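Local coordinates for protein pullulanase (Klebsiella oxytoca, PDB 2YOC) that hydrolyses alpha-1,6-glucosidic linkages in pullulan and related branched alpha-glucans, and is exported by a type 2 secretion system, at residues 163-168 with 265-270; 349-354 with 611-616; 362-367 with 605-610. All blocks are in the same frame, centred on the assembly; numbering follows the deposited sequence.

Overall arrangement
Along the chain from the N terminus, contact 1 comes first: 163-168 meets 265-270, closing a loop of about a hundred residues within the pullulanase N2 region, before either of the others opens. Contacts 2 and 3 then start close together, on the neighbouring antiparallel strands 344-353 and 358-364 of the CBM48 region, bonded to each other through M349 and Y362. Their partners, 611-616 for contact 2 and 605-610 for contact 3, follow the third strand of the parallel barrel, 586-591, and 605-610 runs straight on into 611-616. The loop of contact 3 therefore lies wholly within that of contact 2. Contact 2 also touches contact 1, where A165 packs on W614. Together they tie N2, CBM48 and barrel.

Contact 1: 163-168 with 265-270; sequences ALAEAH and QVQTAG
A167 and V266, then H168 and Q267, pair as parallel strands, the tightest part of the contact. The amide N of Q267 donates to A167 O at 2.9 Å, almost straight (176°). On one face A167 CB lies 4.1 Å from V266 CG2; the small methyl and the branched valine both suit a buried sheet surface. On the other face Q267 runs beside H168, both pointing the same way, with amide and imidazole planes 41° apart. CG of Q267 stands anti to the carbonyl carbon (chi1 -75°); from there the extended chain reaches past A167, and the amide, turned at chi3, offers NE2 to A165 O, 2.9 Å away in the carbonyl plane. The same NE2 donates to N620 O, so the long glutamine side chain brings one amide nitrogen to two backbone acceptors, while H168 NE2 bonds to E621 O. The contact loosens at its N-terminal end: A163 and L164 side chains point away and are exposed, although L164 O still accepts Q265 N at 2.9 Å. Strands 167-169 and 260-267 form the one parallel pair in the mixed N2 sheet, flanked by 174-176 and 248-254; L175 packs against both A167 and V266.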
ATOM      1  N   ALA B 163      49.034 -18.926   9.480  1.00 87.63           N
ATOM      2  CA  ALA B 163      48.067 -18.926   8.383  1.00 86.23           C
ATOM      3  C   ALA B 163      47.064 -17.787   8.534  1.00 87.06           C
ATOM      4  O   ALA B 163      46.639 -17.497   9.656  1.00 86.09           O
ATOM      5  CB  ALA B 163      47.324 -20.247   8.355  1.00 86.72           C
ATOM      6  N   LEU B 164      46.659 -17.168   7.395  1.00 80.96           N
ATOM      7  CA  LEU B 164      45.678 -16.059   7.310  1.00 79.00           C
ATOM      8  C   LEU B 164      46.069 -14.800   8.136  1.00 81.27           C
ATOM      9  O   LEU B 164      47.174 -14.750   8.675  1.00 83.59           O
ATOM     10  CB  LEU B 164      44.229 -16.531   7.636  1.00 77.80           C
ATOM     11  CG  LEU B 164      43.764 -17.884   7.068  1.00 80.59           C
ATOM     12  CD1 LEU B 164      42.712 -18.508   7.944  1.00 79.07           C
ATOM     13  CD2 LEU B 164      43.253 -17.752   5.669  1.00 81.13           C
ATOM     14  N   ALA B 165      45.203 -13.774   8.181  1.00 73.28           N
ATOM     15  CA  ALA B 165      45.456 -12.540   8.921  1.00 71.75           C
ATOM     16  C   ALA B 165      44.215 -12.222   9.771  1.00 76.04           C
ATOM     17  O   ALA B 165      43.532 -11.217   9.564  1.00 75.08           O
ATOM     18  CB  ALA B 165      45.747 -11.415   7.953  1.00 72.06           C
ATOM     19  N   GLU B 166      43.909 -13.137  10.703  1.00 72.36           N
ATOM     20  CA  GLU B 166      42.719 -13.124  11.544  1.00 70.71           C
ATOM     21  C   GLU B 166      42.703 -12.066  12.620  1.00 69.04           C
ATOM     22  O   GLU B 166      41.620 -11.623  12.984  1.00 67.69           O
ATOM     23  CB  GLU B 166      42.490 -14.514  12.180  1.00 73.17           C
ATOM     24  CG  GLU B 166      42.302 -15.665  11.200  1.00 87.53           C
ATOM     25  CD  GLU B 166      42.438 -17.031  11.846  1.00120.67           C
ATOM     26  OE1 GLU B 166      41.909 -17.224  12.966  1.00112.55           O
ATOM     27  OE2 GLU B 166      43.106 -17.901  11.241  1.00127.84           O
ATOM     28  N   ALA B 167      43.880 -11.690  13.155  1.00 63.90           N
ATOM     29  CA  ALA B 167      44.035 -10.707  14.243  1.00 62.51           C
ATOM     30  C   ALA B 167      44.123  -9.232  13.765  1.00 63.27           C
ATOM     31  O   ALA B 167      44.555  -8.943  12.640  1.00 60.56           O
ATOM     32  CB  ALA B 167      45.225 -11.076  15.135  1.00 63.83           C
ATOM     33  N   HIS B 168      43.684  -8.308  14.633  1.00 59.45           N
ATOM     34  CA  HIS B 168      43.567  -6.893  14.321  1.00 59.94           C
ATOM     35  C   HIS B 168      44.107  -6.006  15.426  1.00 62.17           C
ATOM     36  O   HIS B 168      43.467  -5.856  16.474  1.00 61.32           O
ATOM     37  CB  HIS B 168      42.066  -6.544  14.078  1.00 61.23           C
ATOM     38  CG  HIS B 168      41.483  -7.148  12.839  1.00 66.22           C
ATOM     39  ND1 HIS B 168      41.008  -6.365  11.823  1.00 68.75           N
ATOM     40  CD2 HIS B 168      41.317  -8.453  12.497  1.00 69.60           C
ATOM     41  CE1 HIS B 168      40.579  -7.205  10.890  1.00 68.75           C
ATOM     42  NE2 HIS B 168      40.763  -8.472  11.250  1.00 69.22           N
ATOM     43  N   GLN B 265      48.621 -13.915  11.064  1.00 70.26           N
ATOM     44  CA  GLN B 265      49.244 -12.612  10.830  1.00 69.43           C
ATOM     45  C   GLN B 265      48.335 -11.514  11.396  1.00 75.58           C
ATOM     46  O   GLN B 265      47.145 -11.757  11.647  1.00 75.36           O
ATOM     47  CB  GLN B 265      49.545 -12.379   9.346  1.00 69.56           C
ATOM     48  CG  GLN B 265      50.631 -13.279   8.776  1.00 68.36           C
ATOM     49  CD  GLN B 265      51.255 -12.685   7.532  1.00 78.78           C
ATOM     50  OE1 GLN B 265      51.005 -13.111   6.389  1.00 62.09           O
ATOM     51  NE2 GLN B 265      52.108 -11.681   7.724  1.00 76.22           N
ATOM     52  N   VAL B 266      48.903 -10.321  11.651  1.00 72.10           N
ATOM     53  CA  VAL B 266      48.150  -9.220  12.264  1.00 70.30           C
ATOM     54  C   VAL B 266      47.938  -8.049  11.301  1.00 73.60           C
ATOM     55  O   VAL B 266      48.884  -7.578  10.662  1.00 75.84           O
ATOM     56  CB  VAL B 266      48.821  -8.766  13.599  1.00 73.87           C
ATOM     57  CG1 VAL B 266      47.979  -7.721  14.334  1.00 72.68           C
ATOM     58  CG2 VAL B 266      49.127  -9.948  14.513  1.00 73.92           C
ATOM     59  N   GLN B 267      46.699  -7.576  11.233  1.00 68.09           N
ATOM     60  CA  GLN B 267      46.272  -6.405  10.474  1.00 67.25           C
ATOM     61  C   GLN B 267      46.457  -5.201  11.419  1.00 70.83           C
ATOM     62  O   GLN B 267      45.808  -5.127  12.471  1.00 70.06           O
ATOM     63  CB  GLN B 267      44.813  -6.579  10.008  1.00 67.80           C
ATOM     64  CG  GLN B 267      44.681  -7.561   8.829  1.00 70.43           C
ATOM     65  CD  GLN B 267      43.290  -7.624   8.230  1.00 80.21           C
ATOM     66  OE1 GLN B 267      42.691  -6.618   7.821  1.00 72.20           O
ATOM     67  NE2 GLN B 267      42.793  -8.829   8.078  1.00 69.91           N
ATOM     68  N   THR B 268      47.396  -4.293  11.070  1.00 67.10           N
ATOM     69  CA  THR B 268      47.810  -3.165  11.924  1.00 66.02           C
ATOM     70  C   THR B 268      47.319  -1.758  11.575  1.00 67.44           C
ATOM     71  O   THR B 268      47.732  -0.811  12.261  1.00 68.56           O
ATOM     72  CB  THR B 268      49.340  -3.174  12.071  1.00 74.43           C
ATOM     73  OG1 THR B 268      49.930  -3.091  10.776  1.00 69.51           O
ATOM     74  CG2 THR B 268      49.860  -4.416  12.800  1.00 76.64           C
ATOM     75  N   ALA B 269      46.439  -1.591  10.555  1.00 59.12           N
ATOM     76  CA  ALA B 269      45.992  -0.233  10.184  1.00 56.36           C
ATOM     77  C   ALA B 269      45.381   0.598  11.332  1.00 55.60           C
ATOM     78  O   ALA B 269      45.641   1.796  11.426  1.00 53.98           O
ATOM     79  CB  ALA B 269      45.058  -0.273   8.988  1.00 56.24           C
ATOM     80  N   GLY B 270      44.637  -0.066  12.217  1.00 50.40           N
ATOM     81  CA  GLY B 270      43.950   0.552  13.346  1.00 48.06           C
ATOM     82  C   GLY B 270      44.920   1.195  14.297  1.00 50.04           C
ATOM     83  O   GLY B 270      44.755   2.356  14.666  1.00 46.59           O
TER

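Contact 2: 349-354 with 611-616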
HETATM    1  N   MSE B 349      62.794   2.376  -0.112  1.00 71.52           N
HETATM    2  CA  MSE B 349      62.183   1.810   1.077  1.00 68.85           C
HETATM    3  C   MSE B 349      62.917   0.580   1.595  1.00 74.81           C
HETATM    4  O   MSE B 349      63.524  -0.177   0.831  1.00 76.02           O
HETATM    5  CB  MSE B 349      60.761   1.365   0.756  1.00 69.29           C
HETATM    6  CG  MSE B 349      59.900   2.418   0.086  1.00 74.79           C
HETATM    7 SE   MSE B 349      59.502   3.926   1.233  1.00 80.98          SE
HETATM    8  CE  MSE B 349      58.702   2.937   2.794  1.00 76.21           C
ATOM      9  N   THR B 350      62.803   0.370   2.910  1.00 70.58           N
ATOM     10  CA  THR B 350      63.225  -0.812   3.648  1.00 70.58           C
ATOM     11  C   THR B 350      62.040  -1.023   4.579  1.00 74.99           C
ATOM     12  O   THR B 350      61.895  -0.292   5.568  1.00 75.49           O
ATOM     13  CB  THR B 350      64.538  -0.635   4.351  1.00 68.62           C
ATOM     14  OG1 THR B 350      65.529  -0.384   3.361  1.00 80.10           O
ATOM     15  CG2 THR B 350      64.904  -1.851   5.135  1.00 59.94           C
ATOM     16  N   VAL B 351      61.138  -1.951   4.197  1.00 68.21           N
ATOM     17  CA  VAL B 351      59.897  -2.142   4.911  1.00 65.74           C
ATOM     18  C   VAL B 351      59.359  -3.587   4.868  1.00 72.63           C
ATOM     19  O   VAL B 351      59.412  -4.250   3.837  1.00 73.15           O
ATOM     20  CB  VAL B 351      58.867  -1.079   4.412  1.00 65.99           C
ATOM     21  CG1 VAL B 351      58.646  -1.158   2.896  1.00 64.98           C
ATOM     22  CG2 VAL B 351      57.556  -1.112   5.196  1.00 64.11           C
ATOM     23  N   TYR B 352      58.803  -4.043   5.987  1.00 69.24           N
ATOM     24  CA  TYR B 352      58.202  -5.343   6.067  1.00 69.71           C
ATOM     25  C   TYR B 352      56.825  -5.307   5.378  1.00 75.44           C
ATOM     26  O   TYR B 352      55.973  -4.490   5.742  1.00 73.54           O
ATOM     27  CB  TYR B 352      58.079  -5.788   7.538  1.00 71.56           C
ATOM     28  CG  TYR B 352      57.136  -6.957   7.715  1.00 74.58           C
ATOM     29  CD1 TYR B 352      57.518  -8.245   7.360  1.00 77.50           C
ATOM     30  CD2 TYR B 352      55.831  -6.765   8.159  1.00 75.07           C
ATOM     31  CE1 TYR B 352      56.649  -9.325   7.506  1.00 78.12           C
ATOM     32  CE2 TYR B 352      54.942  -7.834   8.285  1.00 76.16           C
ATOM     33  CZ  TYR B 352      55.353  -9.116   7.957  1.00 86.57           C
ATOM     34  OH  TYR B 352      54.464 -10.167   8.079  1.00 86.60           O
ATOM     35  N   HIS B 353      56.603  -6.201   4.395  1.00 73.94           N
ATOM     36  CA  HIS B 353      55.313  -6.309   3.709  1.00 71.77           C
ATOM     37  C   HIS B 353      54.643  -7.587   4.175  1.00 77.39           C
ATOM     38  O   HIS B 353      55.177  -8.667   3.916  1.00 77.95           O
ATOM     39  CB  HIS B 353      55.467  -6.328   2.177  1.00 72.35           C
ATOM     40  CG  HIS B 353      54.228  -5.885   1.482  1.00 74.21           C
ATOM     41  ND1 HIS B 353      53.002  -6.479   1.744  1.00 75.12           N
ATOM     42  CD2 HIS B 353      54.043  -4.866   0.616  1.00 75.49           C
ATOM     43  CE1 HIS B 353      52.116  -5.814   1.018  1.00 73.42           C
ATOM     44  NE2 HIS B 353      52.695  -4.841   0.314  1.00 74.01           N
ATOM     45  N   PRO B 354      53.460  -7.516   4.822  1.00 74.89           N
ATOM     46  CA  PRO B 354      52.813  -8.747   5.303  1.00 74.46           C
ATOM     47  C   PRO B 354      52.358  -9.739   4.233  1.00 76.69           C
ATOM     48  O   PRO B 354      52.223 -10.924   4.548  1.00 78.44           O
ATOM     49  CB  PRO B 354      51.659  -8.232   6.159  1.00 75.08           C
ATOM     50  CG  PRO B 354      51.988  -6.795   6.450  1.00 79.03           C
ATOM     51  CD  PRO B 354      52.684  -6.329   5.220  1.00 75.22           C
ATOM     52  N   ILE B 611      54.593   1.506   0.100  1.00 56.87           N
ATOM     53  CA  ILE B 611      55.036   2.469   1.130  1.00 56.16           C
ATOM     54  C   ILE B 611      54.506   2.162   2.532  1.00 61.04           C
ATOM     55  O   ILE B 611      55.291   2.106   3.487  1.00 61.32           O
ATOM     56  CB  ILE B 611      54.872   3.956   0.713  1.00 57.75           C
ATOM     57  CG1 ILE B 611      55.478   4.200  -0.676  1.00 59.19           C
ATOM     58  CG2 ILE B 611      55.543   4.859   1.717  1.00 58.27           C
ATOM     59  CD1 ILE B 611      54.980   5.414  -1.377  1.00 62.06           C
ATOM     60  N   VAL B 612      53.186   2.012   2.672  1.00 58.28           N
ATOM     61  CA  VAL B 612      52.572   1.658   3.964  1.00 58.20           C
ATOM     62  C   VAL B 612      51.722   0.403   3.713  1.00 63.90           C
ATOM     63  O   VAL B 612      50.490   0.517   3.517  1.00 62.62           O
ATOM     64  CB  VAL B 612      51.809   2.793   4.752  1.00 60.77           C
ATOM     65  CG1 VAL B 612      51.532   2.364   6.197  1.00 60.28           C
ATOM     66  CG2 VAL B 612      52.570   4.118   4.742  1.00 60.59           C
ATOM     67  N   PRO B 613      52.385  -0.803   3.654  1.00 62.76           N
ATOM     68  CA  PRO B 613      51.643  -2.045   3.390  1.00 61.49           C
ATOM     69  C   PRO B 613      50.510  -2.281   4.359  1.00 65.11           C
ATOM     70  O   PRO B 613      50.626  -1.979   5.550  1.00 66.37           O
ATOM     71  CB  PRO B 613      52.703  -3.121   3.513  1.00 63.97           C
ATOM     72  CG  PRO B 613      53.972  -2.443   3.211  1.00 69.97           C
ATOM     73  CD  PRO B 613      53.824  -1.092   3.827  1.00 65.60           C
ATOM     74  N   TRP B 614      49.380  -2.753   3.810  1.00 59.59           N
ATOM     75  CA  TRP B 614      48.151  -3.092   4.529  1.00 57.31           C
ATOM     76  C   TRP B 614      47.430  -1.921   5.187  1.00 62.95           C
ATOM     77  O   TRP B 614      46.499  -2.123   5.978  1.00 64.34           O
ATOM     78  CB  TRP B 614      48.361  -4.302   5.453  1.00 55.42           C
ATOM     79  CG  TRP B 614      48.456  -5.607   4.715  1.00 56.02           C
ATOM     80  CD1 TRP B 614      48.578  -5.786   3.365  1.00 58.94           C
ATOM     81  CD2 TRP B 614      48.354  -6.920   5.286  1.00 55.91           C
ATOM     82  NE1 TRP B 614      48.559  -7.126   3.059  1.00 58.34           N
ATOM     83  CE2 TRP B 614      48.432  -7.847   4.219  1.00 59.66           C
ATOM     84  CE3 TRP B 614      48.227  -7.408   6.610  1.00 56.86           C
ATOM     85  CZ2 TRP B 614      48.406  -9.227   4.428  1.00 59.18           C
ATOM     86  CZ3 TRP B 614      48.176  -8.779   6.814  1.00 58.15           C
ATOM     87  CH2 TRP B 614      48.270  -9.673   5.735  1.00 59.15           C
ATOM     88  N   TYR B 615      47.791  -0.689   4.789  1.00 58.86           N
ATOM     89  CA  TYR B 615      47.129   0.483   5.345  1.00 57.54           C
ATOM     90  C   TYR B 615      46.125   1.082   4.399  1.00 62.79           C
ATOM     91  O   TYR B 615      44.962   1.243   4.775  1.00 62.07           O
ATOM     92  CB  TYR B 615      48.128   1.557   5.790  1.00 58.16           C
ATOM     93  CG  TYR B 615      47.437   2.819   6.277  1.00 57.45           C
ATOM     94  CD1 TYR B 615      47.073   2.965   7.618  1.00 58.94           C
ATOM     95  CD2 TYR B 615      47.124   3.858   5.391  1.00 56.41           C
ATOM     96  CE1 TYR B 615      46.411   4.108   8.065  1.00 58.68           C
ATOM     97  CE2 TYR B 615      46.435   4.986   5.818  1.00 56.07           C
ATOM     98  CZ  TYR B 615      46.100   5.115   7.162  1.00 67.07           C
ATOM     99  OH  TYR B 615      45.424   6.225   7.590  1.00 71.31           O
ATOM    100  N   TYR B 616      46.601   1.515   3.210  1.00 59.49           N
ATOM    101  CA  TYR B 616      45.776   2.223   2.243  1.00 58.18           C
ATOM    102  C   TYR B 616      44.680   1.380   1.589  1.00 63.73           C
ATOM    103  O   TYR B 616      43.665   1.921   1.148  1.00 64.62           O
ATOM    104  CB  TYR B 616      46.645   2.955   1.199  1.00 58.62           C
ATOM    105  CG  TYR B 616      47.599   3.994   1.750  1.00 58.49           C
ATOM    106  CD1 TYR B 616      47.165   5.278   2.047  1.00 59.33           C
ATOM    107  CD2 TYR B 616      48.957   3.731   1.848  1.00 60.21           C
ATOM    108  CE1 TYR B 616      48.049   6.255   2.500  1.00 61.08           C
ATOM    109  CE2 TYR B 616      49.854   4.711   2.258  1.00 62.08           C
ATOM    110  CZ  TYR B 616      49.395   5.971   2.601  1.00 68.06           C
ATOM    111  OH  TYR B 616      50.290   6.938   2.999  1.00 67.75           O
TER
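Two flat rings, H353 and W614, are each covered on one face by a proline from the other segment. P613 CB sits over the centre of the H353 imidazole, 3.5 Å from its centroid, and P354 CB sits 3.4 Å from the centroid of the six-membered ring of W614. Both are CH-pi contacts, for which proline is well suited because its ring CH groups are polarised and rigidly held. The imidazole also turns an edge toward the indole face, an offset edge-to-face pair with planes at 84°. CG of H353 is anti to the backbone N (chi1 -157°), which carries the ring across to P613, and both of its nitrogens have partners: ND1 bonds to Q355 N, and NE2 makes a weak bond to D609 OD2. The prolines themselves cross at about a right angle, P354 CD lying 3.6 Å from P613 CB. This seam joins strand 344-353 and the residues just after it, in the antiparallel sheet of the CBM48 region, to the loop leaving helix 608-611. Residues 349-354 and 611-614 run within 10° of one another, yet no hydrogen bond links the segments; side chains do the work. W614 adopts a left-handed backbone conformation, and D609 OD1 accepts its amide N-H. Further back along the strand, V351 CG2 meets P613 CD tip to tip at 4.0 Å. The selenomethionine M349, bent at chi2 and chi3, crosses I611 at about a right angle, with CE 3.9 Å from CG2 of the isoleucine.

Contact 3: 362-367 with 605-610; sequences YEVTDP and TSVLDK
V364 and V607 bring their CA atoms to 6.3 Å, and P367 and L608 theirs to 6.4 Å, as strand 358-364 passes helix 608-611. In this buried contact a strand and the loop after it meet the start of a short helix and the residue before it, joining the CBM48 beta domain to the loop after the third strand of the (beta/alpha)8 barrel. Branched, apolar V364 suits the middle of it: CG1 slides past V607 CG1 at 3.8 Å, while CG2 faces the aliphatic part of K610. T365 crosses V607 at about a right angle and sends its hydroxyl to H551 NE2. Farther along, P367 CB packs 3.5 Å from L608 CD2, and L645 of helix 640-655 touches both side chains. Y362 combines a flat face with a polar tip. K610 CD lies over the ring, 3.9 Å from its centroid. Y362 OH donates to K610 O at 2.7 Å, in the carbonyl plane and on a lone pair (115°), so K610 meets the tyrosine twice, side chain over the ring face and carbonyl at the hydroxyl. The lysine bends at its last torsion, chi4 106°, which places NZ 2.8 Å from S606 O; D603 O is its second acceptor.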
ATOM      1  N   TYR B 362      62.879  -1.755  -2.073  1.00 72.36           N
ATOM      2  CA  TYR B 362      62.523  -1.233  -3.386  1.00 70.89           C
ATOM      3  C   TYR B 362      62.483   0.298  -3.443  1.00 77.62           C
ATOM      4  O   TYR B 362      62.352   0.966  -2.411  1.00 77.63           O
ATOM      5  CB  TYR B 362      61.186  -1.824  -3.895  1.00 68.85           C
ATOM      6  CG  TYR B 362      60.085  -2.040  -2.869  1.00 68.07           C
ATOM      7  CD1 TYR B 362      59.759  -1.054  -1.942  1.00 69.29           C
ATOM      8  CD2 TYR B 362      59.289  -3.183  -2.902  1.00 67.14           C
ATOM      9  CE1 TYR B 362      58.732  -1.236  -1.022  1.00 67.75           C
ATOM     10  CE2 TYR B 362      58.273  -3.383  -1.973  1.00 65.76           C
ATOM     11  CZ  TYR B 362      58.007  -2.412  -1.029  1.00 72.91           C
ATOM     12  OH  TYR B 362      56.983  -2.586  -0.138  1.00 78.15           O
ATOM     13  N   GLU B 363      62.584   0.846  -4.658  1.00 74.28           N
ATOM     14  CA  GLU B 363      62.454   2.270  -4.904  1.00 73.30           C
ATOM     15  C   GLU B 363      61.065   2.471  -5.455  1.00 76.15           C
ATOM     16  O   GLU B 363      60.667   1.793  -6.405  1.00 73.68           O
ATOM     17  CB  GLU B 363      63.496   2.767  -5.883  1.00 75.60           C
ATOM     18  CG  GLU B 363      64.867   2.901  -5.260  1.00 81.74           C
ATOM     19  CD  GLU B 363      65.853   3.539  -6.205  1.00100.17           C
ATOM     20  OE1 GLU B 363      65.425   4.398  -7.011  1.00 84.58           O
ATOM     21  OE2 GLU B 363      67.047   3.160  -6.165  1.00102.99           O
ATOM     22  N   VAL B 364      60.305   3.367  -4.800  1.00 73.70           N
ATOM     23  CA  VAL B 364      58.898   3.669  -5.082  1.00 71.38           C
ATOM     24  C   VAL B 364      58.770   5.151  -5.440  1.00 69.69           C
ATOM     25  O   VAL B 364      59.513   5.970  -4.910  1.00 67.27           O
ATOM     26  CB  VAL B 364      58.026   3.314  -3.829  1.00 75.66           C
ATOM     27  CG1 VAL B 364      56.525   3.325  -4.141  1.00 74.39           C
ATOM     28  CG2 VAL B 364      58.415   1.964  -3.246  1.00 76.53           C
ATOM     29  N   THR B 365      57.803   5.487  -6.308  1.00 64.83           N
ATOM     30  CA  THR B 365      57.489   6.874  -6.663  1.00 64.08           C
ATOM     31  C   THR B 365      56.664   7.497  -5.518  1.00 68.61           C
ATOM     32  O   THR B 365      56.154   6.768  -4.664  1.00 68.36           O
ATOM     33  CB  THR B 365      56.777   6.959  -8.028  1.00 65.21           C
ATOM     34  OG1 THR B 365      55.775   5.938  -8.138  1.00 69.58           O
ATOM     35  CG2 THR B 365      57.741   6.886  -9.184  1.00 55.10           C
ATOM     36  N   ASP B 366      56.548   8.827  -5.483  1.00 65.99           N
ATOM     37  CA  ASP B 366      55.810   9.510  -4.424  1.00 66.71           C
ATOM     38  C   ASP B 366      54.303   9.383  -4.647  1.00 71.11           C
ATOM     39  O   ASP B 366      53.841   9.708  -5.746  1.00 72.86           O
ATOM     40  CB  ASP B 366      56.174  11.008  -4.436  1.00 69.35           C
ATOM     41  CG  ASP B 366      56.096  11.748  -3.112  1.00 79.29           C
ATOM     42  OD1 ASP B 366      55.134  11.505  -2.340  1.00 79.31           O
ATOM     43  OD2 ASP B 366      56.968  12.591  -2.863  1.00 83.75           O
ATOM     44  N   PRO B 367      53.499   9.016  -3.624  1.00 63.77           N
ATOM     45  CA  PRO B 367      52.035   9.055  -3.815  1.00 62.33           C
ATOM     46  C   PRO B 367      51.542  10.508  -3.988  1.00 66.88           C
ATOM     47  O   PRO B 367      50.500  10.767  -4.596  1.00 65.99           O
ATOM     48  CB  PRO B 367      51.476   8.470  -2.514  1.00 63.58           C
ATOM     49  CG  PRO B 367      52.618   8.123  -1.669  1.00 68.46           C
ATOM     50  CD  PRO B 367      53.871   8.673  -2.239  1.00 64.66           C
ATOM     51  N   THR B 605      52.646  -0.950 -10.691  1.00 69.77           N
ATOM     52  CA  THR B 605      51.706   0.110 -10.378  1.00 68.21           C
ATOM     53  C   THR B 605      51.283   0.208  -8.906  1.00 72.11           C
ATOM     54  O   THR B 605      50.505   1.100  -8.553  1.00 71.24           O
ATOM     55  CB  THR B 605      50.564   0.167 -11.388  1.00 73.28           C
ATOM     56  OG1 THR B 605      49.618  -0.847 -11.054  1.00 76.81           O
ATOM     57  CG2 THR B 605      51.032   0.018 -12.814  1.00 69.46           C
ATOM     58  N   SER B 606      51.796  -0.681  -8.043  1.00 68.98           N
ATOM     59  CA  SER B 606      51.532  -0.573  -6.612  1.00 67.61           C
ATOM     60  C   SER B 606      52.476   0.532  -6.097  1.00 75.45           C
ATOM     61  O   SER B 606      53.713   0.443  -6.269  1.00 78.55           O
ATOM     62  CB  SER B 606      51.814  -1.888  -5.896  1.00 68.43           C
ATOM     63  OG  SER B 606      51.721  -1.700  -4.492  1.00 69.61           O
ATOM     64  N   VAL B 607      51.894   1.625  -5.570  1.00 69.35           N
ATOM     65  CA  VAL B 607      52.690   2.737  -5.043  1.00 67.69           C
ATOM     66  C   VAL B 607      52.382   2.825  -3.545  1.00 67.06           C
ATOM     67  O   VAL B 607      53.251   2.546  -2.715  1.00 69.32           O
ATOM     68  CB  VAL B 607      52.493   4.078  -5.821  1.00 70.85           C
ATOM     69  CG1 VAL B 607      53.442   5.151  -5.311  1.00 71.39           C
ATOM     70  CG2 VAL B 607      52.664   3.899  -7.335  1.00 70.68           C
ATOM     71  N   LEU B 608      51.119   3.063  -3.215  1.00 58.29           N
ATOM     72  CA  LEU B 608      50.634   3.168  -1.836  1.00 56.23           C
ATOM     73  C   LEU B 608      50.868   1.918  -0.977  1.00 63.80           C
ATOM     74  O   LEU B 608      51.273   2.050   0.181  1.00 64.06           O
ATOM     75  CB  LEU B 608      49.151   3.578  -1.802  1.00 53.51           C
ATOM     76  CG  LEU B 608      48.852   4.993  -2.234  1.00 54.90           C
ATOM     77  CD1 LEU B 608      47.392   5.175  -2.468  1.00 52.84           C
ATOM     78  CD2 LEU B 608      49.405   6.002  -1.225  1.00 54.37           C
ATOM     79  N   ASP B 609      50.616   0.713  -1.535  1.00 60.96           N
ATOM     80  CA  ASP B 609      50.812  -0.511  -0.762  1.00 60.77           C
ATOM     81  C   ASP B 609      52.289  -0.939  -0.622  1.00 63.40           C
ATOM     82  O   ASP B 609      52.606  -1.813   0.189  1.00 62.85           O
ATOM     83  CB  ASP B 609      49.896  -1.648  -1.235  1.00 62.93           C
ATOM     84  CG  ASP B 609      49.685  -2.723  -0.174  1.00 78.17           C
ATOM     85  OD1 ASP B 609      49.277  -2.368   0.973  1.00 73.14           O
ATOM     86  OD2 ASP B 609      49.980  -3.914  -0.466  1.00 94.32           O
ATOM     87  N   LYS B 610      53.194  -0.309  -1.385  1.00 57.89           N
ATOM     88  CA  LYS B 610      54.612  -0.588  -1.243  1.00 57.68           C
ATOM     89  C   LYS B 610      55.172   0.280  -0.104  1.00 60.41           C
ATOM     90  O   LYS B 610      56.097  -0.156   0.584  1.00 58.15           O
ATOM     91  CB  LYS B 610      55.377  -0.309  -2.539  1.00 60.31           C
ATOM     92  CG  LYS B 610      55.242  -1.376  -3.611  1.00 61.31           C
ATOM     93  CD  LYS B 610      56.376  -1.175  -4.581  1.00 60.25           C
ATOM     94  CE  LYS B 610      56.268  -1.998  -5.834  1.00 72.06           C
ATOM     95  NZ  LYS B 610      55.878  -1.151  -6.992  1.00 74.74           N
TER